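Local coordinates for phosphate-binding protein PstS (Borrelia burgdorferi, PDB 4N13) that binds inorganic phosphate with micromolar affinity as the solute-binding lipoprotein of the PstSACB ABC transporter, which imports phosphate into the cell, at residues L31-D34 and K35-N38; L107-L111 and N112-Q116; T71-E74 and I75-A79; I165-S169 and N170-I174; G251-I254 and V255-G259. All coordinates share one frame; numbering follows the deposited sequence.

Contact 1 of 5, residues L31-D34 and K35-N38. Unlike the reference sequence in segment 31-34: D34 (reference Asn).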
loop_
_atom_site.group_PDB
_atom_site.type_symbol
_atom_site.label_atom_id
_atom_site.label_comp_id
_atom_site.label_asym_id
_atom_site.label_seq_id
_atom_site.Cartn_x
_atom_site.Cartn_y
_atom_site.Cartn_z
ATOM N N LEU A 31 12.404 -16.061 11.457
ATOM C CA LEU A 31 12.396 -17.409 12.004
ATOM C C LEU A 31 12.636 -18.461 10.928
ATOM O O LEU A 31 13.310 -19.457 11.177
ATOM C CB LEU A 31 11.109 -17.668 12.783
ATOM C CG LEU A 31 11.095 -16.929 14.139
ATOM C CD1 LEU A 31 9.710 -16.838 14.727
ATOM C CD2 LEU A 31 12.043 -17.575 15.135
ATOM N N ARG A 32 12.152 -18.224 9.718
ATOM C CA ARG A 32 12.413 -19.177 8.649
ATOM C C ARG A 32 13.835 -19.088 8.124
ATOM O O ARG A 32 14.435 -20.120 7.799
ATOM C CB ARG A 32 11.359 -19.032 7.571
ATOM C CG ARG A 32 10.018 -19.485 8.153
ATOM C CD ARG A 32 8.923 -19.593 7.158
ATOM N NE ARG A 32 9.148 -20.689 6.239
ATOM C CZ ARG A 32 8.349 -20.943 5.219
ATOM N NH1 ARG A 32 7.297 -20.162 5.007
ATOM N NH2 ARG A 32 8.605 -21.958 4.419
ATOM N N TYR A 33 14.405 -17.886 8.071
ATOM C CA TYR A 33 15.803 -17.777 7.656
ATOM C C TYR A 33 16.711 -18.485 8.671
ATOM O O TYR A 33 17.744 -19.063 8.296
ATOM C CB TYR A 33 16.228 -16.310 7.414
ATOM C CG TYR A 33 17.663 -16.242 6.930
ATOM C CD1 TYR A 33 18.019 -16.809 5.717
ATOM C CD2 TYR A 33 18.662 -15.677 7.718
ATOM C CE1 TYR A 33 19.340 -16.822 5.280
ATOM C CE2 TYR A 33 19.976 -15.671 7.301
ATOM C CZ TYR A 33 20.312 -16.260 6.082
ATOM O OH TYR A 33 21.623 -16.283 5.681
ATOM N N ASP A 34 16.323 -18.485 9.942
ATOM C CA ASP A 34 17.104 -19.151 10.968
ATOM C C ASP A 34 17.230 -20.657 10.704
ATOM O O ASP A 34 18.207 -21.257 11.143
ATOM C CB ASP A 34 16.526 -18.883 12.361
ATOM C CG ASP A 34 17.319 -19.564 13.435
ATOM O OD1 ASP A 34 18.440 -19.099 13.731
ATOM O OD2 ASP A 34 16.833 -20.586 13.963
ATOM N N LYS A 35 16.269 -21.255 9.986
ATOM C CA LYS A 35 16.365 -22.668 9.609
ATOM C C LYS A 35 17.493 -22.902 8.617
ATOM O O LYS A 35 18.035 -24.001 8.551
ATOM C CB LYS A 35 15.048 -23.165 8.996
ATOM C CG LYS A 35 13.831 -23.033 9.885
ATOM C CD LYS A 35 13.930 -23.898 11.114
ATOM C CE LYS A 35 13.984 -25.368 10.752
ATOM N NZ LYS A 35 13.871 -26.194 11.980
ATOM N N ILE A 36 17.810 -21.885 7.811
ATOM C CA ILE A 36 18.881 -21.955 6.822
ATOM C C ILE A 36 20.239 -21.573 7.410
ATOM O O ILE A 36 21.244 -22.231 7.162
ATOM C CB ILE A 36 18.545 -21.015 5.646
ATOM C CG1 ILE A 36 17.312 -21.547 4.914
ATOM C CG2 ILE A 36 19.738 -20.871 4.705
ATOM C CD1 ILE A 36 16.715 -20.593 3.884
ATOM N N ASN A 37 20.257 -20.493 8.180
ATOM C CA ASN A 37 21.498 -19.968 8.717
ATOM C C ASN A 37 21.294 -19.544 10.144
ATOM O O ASN A 37 20.781 -18.469 10.396
ATOM C CB ASN A 37 21.958 -18.775 7.888
ATOM C CG ASN A 37 23.265 -18.179 8.394
ATOM O OD1 ASN A 37 23.900 -18.708 9.304
ATOM N ND2 ASN A 37 23.669 -17.072 7.806
ATOM N N ASN A 38 21.697 -20.373 11.089
ATOM C CA ASN A 38 21.510 -20.042 12.500
ATOM C C ASN A 38 22.695 -19.284 13.090
ATOM O O ASN A 38 22.771 -19.083 14.305
ATOM C CB ASN A 38 21.214 -21.297 13.333
ATOM C CG ASN A 38 22.325 -22.327 13.257
ATOM O OD1 ASN A 38 23.467 -22.012 12.927
ATOM N ND2 ASN A 38 21.988 -23.578 13.559
#
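The backbone of Y33 meets that of I36 and N37 where helix 23-36 runs out, and Y33 O takes two N-H groups at once. N37 N reaches Y33 O at 2.9 Å with an N-H...O angle of 164°. I36 N also lies 2.9 Å from Y33 O, but its bond is more bent. One residue earlier, K35 N bonds to R32 O at 3.1 Å.

The side chains of Y33 and N37 repeat this link further out. They lie side by side and point the same way. Both first torsions are close to 180°, which sends the ring and the amide the same way. N37 ND2 donates to Y33 OH at 3.1 Å, and the hydroxyl oxygen sits in the amide plane. N37 CB rests obliquely against the ring, 3.5 Å from Y33 CZ. On the same ring, I36 CG2 touches Y33 CE1 at 4.1 Å, its side chain crossing at about a right angle. F245 and Q241 of helix 237-246 also pack on Y33.

D34, which differs from the reference sequence, brings OD1 to 3.4 Å from N38 CA. The N37 amide is used at both ends, because its OD1 accepts from N39 N. Bonds through backbone and side chain thus fix the turn between helix 23-36 and strand 40-45 of this beta-alpha-beta unit.

Contact 2 of 5, residues L107-L111 and N112-Q116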
loop_
_atom_site.group_PDB
_atom_site.type_symbol
_atom_site.label_atom_id
_atom_site.label_comp_id
_atom_site.label_asym_id
_atom_site.label_seq_id
_atom_site.Cartn_x
_atom_site.Cartn_y
_atom_site.Cartn_z
ATOM N N LEU A 107 -10.315 10.529 -10.063
ATOM C CA LEU A 107 -10.531 9.806 -8.830
ATOM C C LEU A 107 -10.209 10.699 -7.617
ATOM O O LEU A 107 -10.974 10.743 -6.646
ATOM C CB LEU A 107 -9.676 8.548 -8.848
ATOM C CG LEU A 107 -9.842 7.595 -7.666
ATOM C CD1 LEU A 107 -11.266 7.126 -7.490
ATOM C CD2 LEU A 107 -8.944 6.387 -7.882
ATOM N N ALA A 108 -9.087 11.404 -7.679
ATOM C CA ALA A 108 -8.713 12.313 -6.605
ATOM C C ALA A 108 -9.747 13.414 -6.413
ATOM O O ALA A 108 -10.012 13.821 -5.290
ATOM C CB ALA A 108 -7.360 12.905 -6.873
ATOM N N LYS A 109 -10.351 13.889 -7.497
ATOM C CA LYS A 109 -11.379 14.912 -7.410
ATOM C C LYS A 109 -12.687 14.357 -6.838
ATOM O O LYS A 109 -13.453 15.099 -6.226
ATOM C CB LYS A 109 -11.601 15.532 -8.791
ATOM C CG LYS A 109 -10.471 16.453 -9.228
ATOM C CD LYS A 109 -10.666 16.913 -10.671
ATOM C CE LYS A 109 -9.591 17.880 -11.096
ATOM N NZ LYS A 109 -9.827 18.364 -12.477
ATOM N N ILE A 110 -12.972 13.062 -7.012
ATOM C CA ILE A 110 -14.115 12.458 -6.291
ATOM C C ILE A 110 -13.773 12.430 -4.796
ATOM O O ILE A 110 -14.577 12.807 -3.935
ATOM C CB ILE A 110 -14.451 11.040 -6.817
ATOM C CG1 ILE A 110 -14.995 11.131 -8.241
ATOM C CG2 ILE A 110 -15.408 10.334 -5.876
ATOM C CD1 ILE A 110 -15.217 9.807 -8.922
ATOM N N LEU A 111 -12.556 12.015 -4.490
ATOM C CA LEU A 111 -12.143 11.866 -3.108
ATOM C C LEU A 111 -12.128 13.167 -2.333
ATOM O O LEU A 111 -12.398 13.148 -1.133
ATOM C CB LEU A 111 -10.770 11.183 -3.026
ATOM C CG LEU A 111 -10.731 9.759 -3.545
ATOM C CD1 LEU A 111 -9.311 9.244 -3.625
ATOM C CD2 LEU A 111 -11.534 8.891 -2.648
ATOM N N ASN A 112 -11.772 14.270 -2.996
ATOM C CA ASN A 112 -11.699 15.550 -2.317
ATOM C C ASN A 112 -12.956 16.392 -2.480
ATOM O O ASN A 112 -13.018 17.499 -1.963
ATOM C CB ASN A 112 -10.443 16.338 -2.722
ATOM C CG ASN A 112 -10.670 17.294 -3.861
ATOM O OD1 ASN A 112 -11.484 17.056 -4.759
ATOM N ND2 ASN A 112 -9.927 18.397 -3.841
ATOM N N GLY A 113 -13.972 15.853 -3.147
ATOM C CA GLY A 113 -15.244 16.545 -3.227
ATOM C C GLY A 113 -15.419 17.516 -4.378
ATOM O O GLY A 113 -16.478 18.140 -4.465
ATOM N N GLU A 114 -14.408 17.682 -5.225
ATOM C CA GLU A 114 -14.569 18.533 -6.406
ATOM C C GLU A 114 -15.508 17.926 -7.439
ATOM O O GLU A 114 -16.106 18.647 -8.238
ATOM C CB GLU A 114 -13.216 18.835 -7.047
ATOM C CG GLU A 114 -12.400 19.812 -6.239
ATOM C CD GLU A 114 -11.039 20.106 -6.854
ATOM O OE1 GLU A 114 -10.865 19.908 -8.077
ATOM O OE2 GLU A 114 -10.152 20.555 -6.101
ATOM N N ILE A 115 -15.633 16.606 -7.429
ATOM C CA ILE A 115 -16.602 15.905 -8.280
ATOM C C ILE A 115 -17.581 15.185 -7.370
ATOM O O ILE A 115 -17.167 14.356 -6.581
ATOM C CB ILE A 115 -15.911 14.889 -9.234
ATOM C CG1 ILE A 115 -15.083 15.630 -10.272
ATOM C CG2 ILE A 115 -16.939 13.997 -9.898
ATOM C CD1 ILE A 115 -14.267 14.704 -11.163
ATOM N N GLN A 116 -18.864 15.516 -7.465
ATOM C CA GLN A 116 -19.881 14.924 -6.585
ATOM C C GLN A 116 -21.084 14.334 -7.295
ATOM O O GLN A 116 -22.026 13.877 -6.644
ATOM C CB GLN A 116 -20.349 15.923 -5.526
ATOM C CG GLN A 116 -19.252 16.263 -4.569
ATOM C CD GLN A 116 -19.718 17.018 -3.362
ATOM O OE1 GLN A 116 -20.896 16.937 -2.962
ATOM N NE2 GLN A 116 -18.795 17.752 -2.747
HETATM O O HOH W 1 -17.353 12.993 -4.284
#
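K109 O accepts the backbone N-H of I115 at 2.9 Å, while N112 N bonds to A108 O at the same length. Helix 104-111 ends in a Schellman motif, with G113 at positive phi (89°) and its N bonded to I110 O at 3.2 Å.

An Asx turn overlaps it. N112 OD1 accepts from E114 N at 3.0 Å. The amide of N112 then gives a nearly straight bond (178°) from ND2 to E114 OE2, which it meets from above the carboxylate plane. ND2 also bonds to E157 O; with OD1 taken by E114 N, both ends of the amide are held. Q116 NE2 reaches back to G113 O on a lone pair, and its OE1 takes K127 NZ.

Outside these polar bonds, I115 folds back over the last helical turn. Its CD1 lies 3.7 Å from K109 CB, and its CG2 meets I110 CG1 as the two isoleucines cross obliquely. The extended K109 chain runs past E114 OE1, which touches its CG. L111 packs on I143 and L147 of helix 138-151. One water donates to both I110 O and I115 O, the latter at 2.7 Å.

Contact 3 of 5, residues T71-E74 and I75-A79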
loop_
_atom_site.group_PDB
_atom_site.type_symbol
_atom_site.label_atom_id
_atom_site.label_comp_id
_atom_site.label_asym_id
_atom_site.label_seq_id
_atom_site.Cartn_x
_atom_site.Cartn_y
_atom_site.Cartn_z
ATOM N N THR A 71 13.406 10.031 0.089
ATOM C CA THR A 71 13.575 11.409 -0.336
ATOM C C THR A 71 14.930 11.600 -1.008
ATOM O O THR A 71 15.821 10.759 -0.892
ATOM C CB THR A 71 13.513 12.360 0.841
ATOM O OG1 THR A 71 14.637 12.096 1.681
ATOM C CG2 THR A 71 12.209 12.181 1.614
ATOM N N LYS A 72 15.097 12.723 -1.700
ATOM C CA LYS A 72 16.396 13.057 -2.266
ATOM C C LYS A 72 17.458 13.177 -1.177
ATOM O O LYS A 72 18.582 12.729 -1.373
ATOM C CB LYS A 72 16.317 14.354 -3.084
ATOM C CG LYS A 72 15.536 14.186 -4.376
ATOM C CD LYS A 72 15.564 15.460 -5.226
ATOM C CE LYS A 72 14.820 16.629 -4.594
ATOM N NZ LYS A 72 13.359 16.377 -4.471
ATOM N N GLU A 73 17.109 13.756 -0.035
ATOM C CA GLU A 73 18.063 13.876 1.069
ATOM C C GLU A 73 18.540 12.499 1.505
ATOM O O GLU A 73 19.723 12.306 1.793
ATOM C CB GLU A 73 17.454 14.632 2.263
ATOM C CG GLU A 73 18.435 14.796 3.456
ATOM C CD GLU A 73 18.389 13.656 4.518
ATOM O OE1 GLU A 73 17.431 12.853 4.507
ATOM O OE2 GLU A 73 19.291 13.581 5.396
ATOM N N GLU A 74 17.619 11.544 1.562
ATOM C CA GLU A 74 17.995 10.204 1.989
ATOM C C GLU A 74 18.935 9.561 0.969
ATOM O O GLU A 74 19.912 8.915 1.341
ATOM C CB GLU A 74 16.733 9.372 2.254
ATOM C CG GLU A 74 16.037 9.864 3.524
ATOM C CD GLU A 74 14.613 9.404 3.701
ATOM O OE1 GLU A 74 13.992 8.913 2.748
ATOM O OE2 GLU A 74 14.107 9.571 4.829
ATOM N N ILE A 75 18.636 9.747 -0.315
ATOM C CA ILE A 75 19.523 9.256 -1.362
ATOM C C ILE A 75 20.911 9.905 -1.243
ATOM O O ILE A 75 21.936 9.247 -1.357
ATOM C CB ILE A 75 18.917 9.501 -2.770
ATOM C CG1 ILE A 75 17.631 8.685 -2.963
ATOM C CG2 ILE A 75 19.913 9.171 -3.865
ATOM C CD1 ILE A 75 17.801 7.202 -2.812
ATOM N N GLU A 76 20.940 11.204 -0.970
ATOM C CA GLU A 76 22.204 11.907 -0.847
ATOM C C GLU A 76 23.031 11.405 0.332
ATOM O O GLU A 76 24.253 11.532 0.336
ATOM C CB GLU A 76 21.926 13.408 -0.762
ATOM C CG GLU A 76 21.372 13.947 -2.080
ATOM C CD GLU A 76 20.551 15.219 -1.945
ATOM O OE1 GLU A 76 20.476 15.774 -0.830
ATOM O OE2 GLU A 76 19.965 15.653 -2.972
ATOM N N GLN A 77 22.364 10.878 1.350
ATOM C CA GLN A 77 23.035 10.293 2.509
ATOM C C GLN A 77 23.417 8.843 2.271
ATOM O O GLN A 77 23.921 8.184 3.170
ATOM C CB GLN A 77 22.126 10.381 3.732
ATOM C CG GLN A 77 21.948 11.776 4.283
ATOM C CD GLN A 77 23.163 12.273 5.040
ATOM O OE1 GLN A 77 24.051 11.497 5.419
ATOM N NE2 GLN A 77 23.202 13.570 5.281
ATOM N N GLY A 78 23.181 8.337 1.069
ATOM C CA GLY A 78 23.667 7.017 0.695
ATOM C C GLY A 78 22.614 5.926 0.681
ATOM O O GLY A 78 22.940 4.760 0.460
ATOM N N ALA A 79 21.348 6.270 0.900
ATOM C CA ALA A 79 20.315 5.237 0.979
ATOM C C ALA A 79 20.124 4.585 -0.372
ATOM O O ALA A 79 20.133 5.250 -1.397
ATOM C CB ALA A 79 18.991 5.819 1.466
#
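E74 and A79 form the close-packed side of this short helix. A79 N donates to E74 O at 3.0 Å, and A79 CB sits 3.2 Å from the same oxygen. Q77 N adds a weak bond to E74 O. The E74 side chain is buried. It runs back beside its own backbone N (chi1 -71°) and stays extended beyond CG, which brings its carboxylate to the start of the helix.

There E74 OE1 accepts from T71 N at 2.9 Å, met from above the carboxylate plane. In return T71 OG1 accepts from E74 N. This reciprocal pair is a capping box, with T71 as N-cap of helix 72-76. E74 OE2 makes a salt bridge to R68, which would help to keep the carboxylate ionised. I53 and F57 of helix 49-57 pack on the E74 side chain. At the other end, G78 takes positive phi (104°) in a Schellman motif.

The solvent side is looser. E73 bends at chi2 and passes Q77 at a slant, its OE2 3.4 Å from Q77 CG and 3.9 Å from Q77 NE2. E76 CG lies against K72 O, but K72 NZ stays 6.8 Å from E76 OE2, too far for a salt bridge.

Contact 4 of 5, residues I165-S169 and N170-I174. With SO4 (sulfate ion), chain C; SO4 (sulfate ion), chain B.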
loop_
_atom_site.group_PDB
_atom_site.type_symbol
_atom_site.label_atom_id
_atom_site.label_comp_id
_atom_site.label_asym_id
_atom_site.label_seq_id
_atom_site.Cartn_x
_atom_site.Cartn_y
_atom_site.Cartn_z
ATOM N N ILE A 165 -19.215 8.771 3.900
ATOM C CA ILE A 165 -19.849 7.808 4.812
ATOM C C ILE A 165 -18.676 6.998 5.363
ATOM O O ILE A 165 -18.012 6.241 4.617
ATOM C CB ILE A 165 -20.798 6.884 4.030
ATOM C CG1 ILE A 165 -22.009 7.648 3.484
ATOM C CG2 ILE A 165 -21.210 5.696 4.904
ATOM C CD1 ILE A 165 -22.742 6.911 2.385
ATOM N N VAL A 166 -18.389 7.130 6.654
ATOM C CA VAL A 166 -17.149 6.600 7.195
ATOM C C VAL A 166 -17.363 5.215 7.790
ATOM O O VAL A 166 -18.253 5.028 8.610
ATOM C CB VAL A 166 -16.562 7.547 8.265
ATOM C CG1 VAL A 166 -15.279 6.961 8.865
ATOM C CG2 VAL A 166 -16.321 8.943 7.687
ATOM N N VAL A 167 -16.541 4.246 7.394
ATOM C CA VAL A 167 -16.600 2.901 7.944
ATOM C C VAL A 167 -15.217 2.440 8.411
ATOM O O VAL A 167 -14.197 3.026 8.030
ATOM C CB VAL A 167 -17.211 1.892 6.943
ATOM C CG1 VAL A 167 -18.603 2.338 6.524
ATOM C CG2 VAL A 167 -16.311 1.715 5.727
ATOM N N LYS A 168 -15.176 1.389 9.224
ATOM C CA LYS A 168 -13.983 1.089 10.013
ATOM C C LYS A 168 -13.250 -0.200 9.642
ATOM O O LYS A 168 -12.403 -0.678 10.385
ATOM C CB LYS A 168 -14.345 1.066 11.500
ATOM C CG LYS A 168 -14.739 2.451 12.021
ATOM C CD LYS A 168 -14.878 2.518 13.523
ATOM C CE LYS A 168 -16.324 2.443 13.954
ATOM N NZ LYS A 168 -16.524 2.948 15.349
ATOM N N SER A 169 -13.565 -0.746 8.479
ATOM C CA SER A 169 -12.894 -1.944 8.010
ATOM C C SER A 169 -13.088 -2.141 6.510
ATOM O O SER A 169 -14.028 -1.591 5.913
ATOM C CB SER A 169 -13.442 -3.191 8.713
ATOM O OG SER A 169 -14.816 -3.362 8.385
ATOM N N ASN A 170 -12.227 -2.955 5.913
ATOM C CA ASN A 170 -12.389 -3.349 4.521
ATOM C C ASN A 170 -13.709 -4.061 4.280
ATOM O O ASN A 170 -14.400 -3.764 3.310
ATOM C CB ASN A 170 -11.231 -4.251 4.074
ATOM C CG ASN A 170 -9.947 -3.473 3.887
ATOM O OD1 ASN A 170 -9.804 -2.728 2.921
ATOM N ND2 ASN A 170 -9.020 -3.615 4.819
ATOM N N GLY A 171 -14.057 -5.006 5.148
ATOM C CA GLY A 171 -15.296 -5.743 4.976
ATOM C C GLY A 171 -16.513 -4.839 5.014
ATOM O O GLY A 171 -17.477 -5.018 4.254
ATOM N N GLU A 172 -16.475 -3.831 5.873
ATOM C CA GLU A 172 -17.580 -2.883 5.916
ATOM C C GLU A 172 -17.641 -1.960 4.698
ATOM O O GLU A 172 -18.735 -1.539 4.322
ATOM C CB GLU A 172 -17.590 -2.059 7.208
ATOM C CG GLU A 172 -18.808 -1.159 7.371
ATOM C CD GLU A 172 -20.144 -1.827 7.108
ATOM O OE1 GLU A 172 -20.295 -3.054 7.296
ATOM O OE2 GLU A 172 -21.061 -1.080 6.709
ATOM N N VAL A 173 -16.514 -1.627 4.074
ATOM C CA VAL A 173 -16.604 -0.905 2.801
ATOM C C VAL A 173 -17.411 -1.723 1.794
ATOM O O VAL A 173 -18.269 -1.192 1.096
ATOM C CB VAL A 173 -15.220 -0.543 2.199
ATOM C CG1 VAL A 173 -15.419 0.164 0.851
ATOM C CG2 VAL A 173 -14.415 0.328 3.115
ATOM N N ILE A 174 -17.133 -3.016 1.706
ATOM C CA ILE A 174 -17.850 -3.884 0.791
ATOM C C ILE A 174 -19.342 -3.908 1.126
ATOM O O ILE A 174 -20.180 -3.741 0.242
ATOM C CB ILE A 174 -17.230 -5.300 0.811
ATOM C CG1 ILE A 174 -15.845 -5.274 0.176
ATOM C CG2 ILE A 174 -18.110 -6.287 0.092
ATOM C CD1 ILE A 174 -15.035 -6.547 0.429
HETATM S S SO4 C . -17.231 -1.175 10.848
HETATM O O1 SO4 C . -17.530 0.124 10.195
HETATM O O2 SO4 C . -18.305 -2.107 10.603
HETATM O O3 SO4 C . -16.011 -1.780 10.311
HETATM O O4 SO4 C . -17.113 -0.961 12.309
HETATM S S SO4 B . -6.728 -1.029 7.564
HETATM O O1 SO4 B . -7.524 -1.234 6.356
HETATM O O2 SO4 B . -6.024 -2.278 7.798
HETATM O O3 SO4 B . -5.788 0.038 7.293
HETATM O O4 SO4 B . -7.655 -0.710 8.627
#
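The flat carboxylate of E172 is carried away from V167 and S169, and it is the chain behind it that touches them. E172 CG passes V167 CB at 3.5 Å, the two side chains crossing at about a right angle, and a sulfate lies beside that same CG. E172 OE1 lies close to like-charged E175 OE2. The flat amide of N170 is used outside the turn. Its OD1 accepts from G188 N, and its ND2 gives a weak bond to a second sulfate.

This is a strand-to-helix turn with S169 as the N-cap of helix 170-179. S169 OG accepts from E172 N at 3.0 Å and donates to the first sulfate at O3, 2.8 Å away. Its chi1 of 63° sets the hydroxyl between those two partners. K168 N holds O1 of the same sulfate at 2.8 Å. The partly positive helix start would probably favour this anion.

Both sulfates probably come from the crystallisation liquor. N170 lies near S139, a phosphate-binding residue by similarity, so the sulfate at N170 may mimic phosphate. V173 N bonds to S169 O at 3.1 Å. Behind the cap, V167 CG2 of strand 165-167 sits 3.5 Å from V173 CG2.

Contact 5 of 5, residues G251-I254 and V255-G259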
loop_
_atom_site.group_PDB
_atom_site.type_symbol
_atom_site.label_atom_id
_atom_site.label_comp_id
_atom_site.label_asym_id
_atom_site.label_seq_id
_atom_site.Cartn_x
_atom_site.Cartn_y
_atom_site.Cartn_z
ATOM N N GLY A 251 10.741 -16.275 0.784
ATOM C CA GLY A 251 10.452 -14.942 1.318
ATOM C C GLY A 251 9.170 -14.376 0.731
ATOM O O GLY A 251 8.337 -13.809 1.433
ATOM N N GLN A 252 9.005 -14.539 -0.579
ATOM C CA GLN A 252 7.860 -13.971 -1.260
ATOM C C GLN A 252 6.594 -14.764 -0.959
ATOM O O GLN A 252 5.501 -14.202 -0.909
ATOM C CB GLN A 252 8.160 -13.851 -2.751
ATOM C CG GLN A 252 9.271 -12.860 -2.964
ATOM C CD GLN A 252 8.814 -11.464 -2.553
ATOM O OE1 GLN A 252 7.785 -10.982 -3.028
ATOM N NE2 GLN A 252 9.559 -10.817 -1.664
ATOM N N ASP A 253 6.733 -16.067 -0.728
ATOM C CA ASP A 253 5.576 -16.846 -0.272
ATOM C C ASP A 253 5.096 -16.324 1.085
ATOM O O ASP A 253 3.896 -16.249 1.325
ATOM C CB ASP A 253 5.911 -18.327 -0.151
ATOM C CG ASP A 253 6.072 -19.023 -1.507
ATOM O OD1 ASP A 253 5.684 -18.450 -2.540
ATOM O OD2 ASP A 253 6.583 -20.167 -1.533
ATOM N N ILE A 254 6.034 -15.984 1.976
ATOM C CA ILE A 254 5.659 -15.425 3.269
ATOM C C ILE A 254 4.876 -14.124 3.084
ATOM O O ILE A 254 3.853 -13.917 3.726
ATOM C CB ILE A 254 6.893 -15.191 4.135
ATOM C CG1 ILE A 254 7.563 -16.524 4.473
ATOM C CG2 ILE A 254 6.520 -14.432 5.406
ATOM C CD1 ILE A 254 8.977 -16.398 5.001
ATOM N N VAL A 255 5.367 -13.246 2.208
ATOM C CA VAL A 255 4.683 -11.980 1.918
ATOM C C VAL A 255 3.230 -12.242 1.523
ATOM O O VAL A 255 2.305 -11.610 2.027
ATOM C CB VAL A 255 5.403 -11.239 0.763
ATOM C CG1 VAL A 255 4.599 -10.086 0.226
ATOM C CG2 VAL A 255 6.771 -10.727 1.234
ATOM N N GLU A 256 3.022 -13.186 0.618
ATOM C CA GLU A 256 1.667 -13.434 0.117
ATOM C C GLU A 256 0.792 -14.190 1.110
ATOM O O GLU A 256 -0.411 -13.929 1.190
ATOM C CB GLU A 256 1.734 -14.113 -1.255
ATOM C CG GLU A 256 2.446 -13.189 -2.243
ATOM C CD GLU A 256 2.126 -13.452 -3.686
ATOM O OE1 GLU A 256 1.686 -14.577 -4.010
ATOM O OE2 GLU A 256 2.328 -12.532 -4.516
ATOM N N GLU A 257 1.382 -15.082 1.891
ATOM C CA GLU A 257 0.632 -15.775 2.937
ATOM C C GLU A 257 0.120 -14.805 3.992
ATOM O O GLU A 257 -0.831 -15.100 4.703
ATOM C CB GLU A 257 1.521 -16.825 3.607
ATOM C CG GLU A 257 1.814 -18.000 2.709
ATOM C CD GLU A 257 3.098 -18.769 3.047
ATOM O OE1 GLU A 257 3.660 -18.641 4.160
ATOM O OE2 GLU A 257 3.557 -19.534 2.165
ATOM N N GLN A 258 0.731 -13.637 4.078
ATOM C CA GLN A 258 0.323 -12.630 5.044
ATOM C C GLN A 258 -0.422 -11.481 4.420
ATOM O O GLN A 258 -0.600 -10.436 5.041
ATOM C CB GLN A 258 1.532 -12.171 5.829
ATOM C CG GLN A 258 1.992 -13.326 6.661
ATOM C CD GLN A 258 2.714 -12.940 7.882
ATOM O OE1 GLN A 258 2.339 -11.992 8.554
ATOM N NE2 GLN A 258 3.783 -13.657 8.191
ATOM N N GLY A 259 -0.916 -11.692 3.207
ATOM C CA GLY A 259 -1.893 -10.787 2.640
ATOM C C GLY A 259 -1.374 -9.679 1.761
ATOM O O GLY A 259 -2.162 -8.858 1.299
#
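On helix 249-257, Q252 and V255 lie side by side and point the same way. Q252 bends at chi2, and its NE2 passes 4.0 Å from V255 CG2. This is a van der Waals touch; the amide's hydrogen bonds go elsewhere. Q252 OE1 accepts from I263 N, and NE2 bonds to F84 O and M246 O. V255 CG2 also rests 3.5 Å from G251 O, the acceptor of V255 N.

I254 and Q258 make a second aligned pair, one turn apart. Q258 stays extended beyond CG, and its NE2 comes to 4.0 Å from I254 CG2. That nitrogen donates to P24 O, while the backbone bond from Q258 N to I254 O is weak. Both side chains face helix 23-36: I254 packs on E28 and R32, and Q258 on I25.

D253 and E257 meet on the exposed side. With chi1 of -71°, E257 folds its CG beside its own backbone N and over D253 O, 3.1 Å away. E257 OE2 then touches D253 CB at 3.5 Å. The two carboxylates stay apart, D253 OD2 4.8 Å from E257 OE2. E257 N bonds to D253 O at 2.8 Å. E256 OE2 accepts from G262 N and forms a salt bridge with K212. Helix 249-257 ends in a Schellman motif with G259, at positive phi, as C-prime residue: G259 N bonds to E256 O and F260 N to V255 O.

Overall arrangement
All five contacts are local and lie in series along the chain; none nests or crosses. Contact 1 closes the turn from helix 23-36 into strand 40-45. Contact 3 spans the short helix 72-76 before strand 80-93. Contact 2 ends helix 104-111 and leads toward strand 129-133. Contact 4 joins strand 165-167 to helix 170-179. Contact 5 ends helix 249-257 near the C terminus. Only contacts 1 and 5 touch: R32 NH1 packs on I254 CG1 at 3.7 Å, joining their helices. Contacts 1 and 2 lie on opposite sides of the chain's centre, about 48 Å apart between centres. Contacts 2 and 4 are about 19 Å apart between centres.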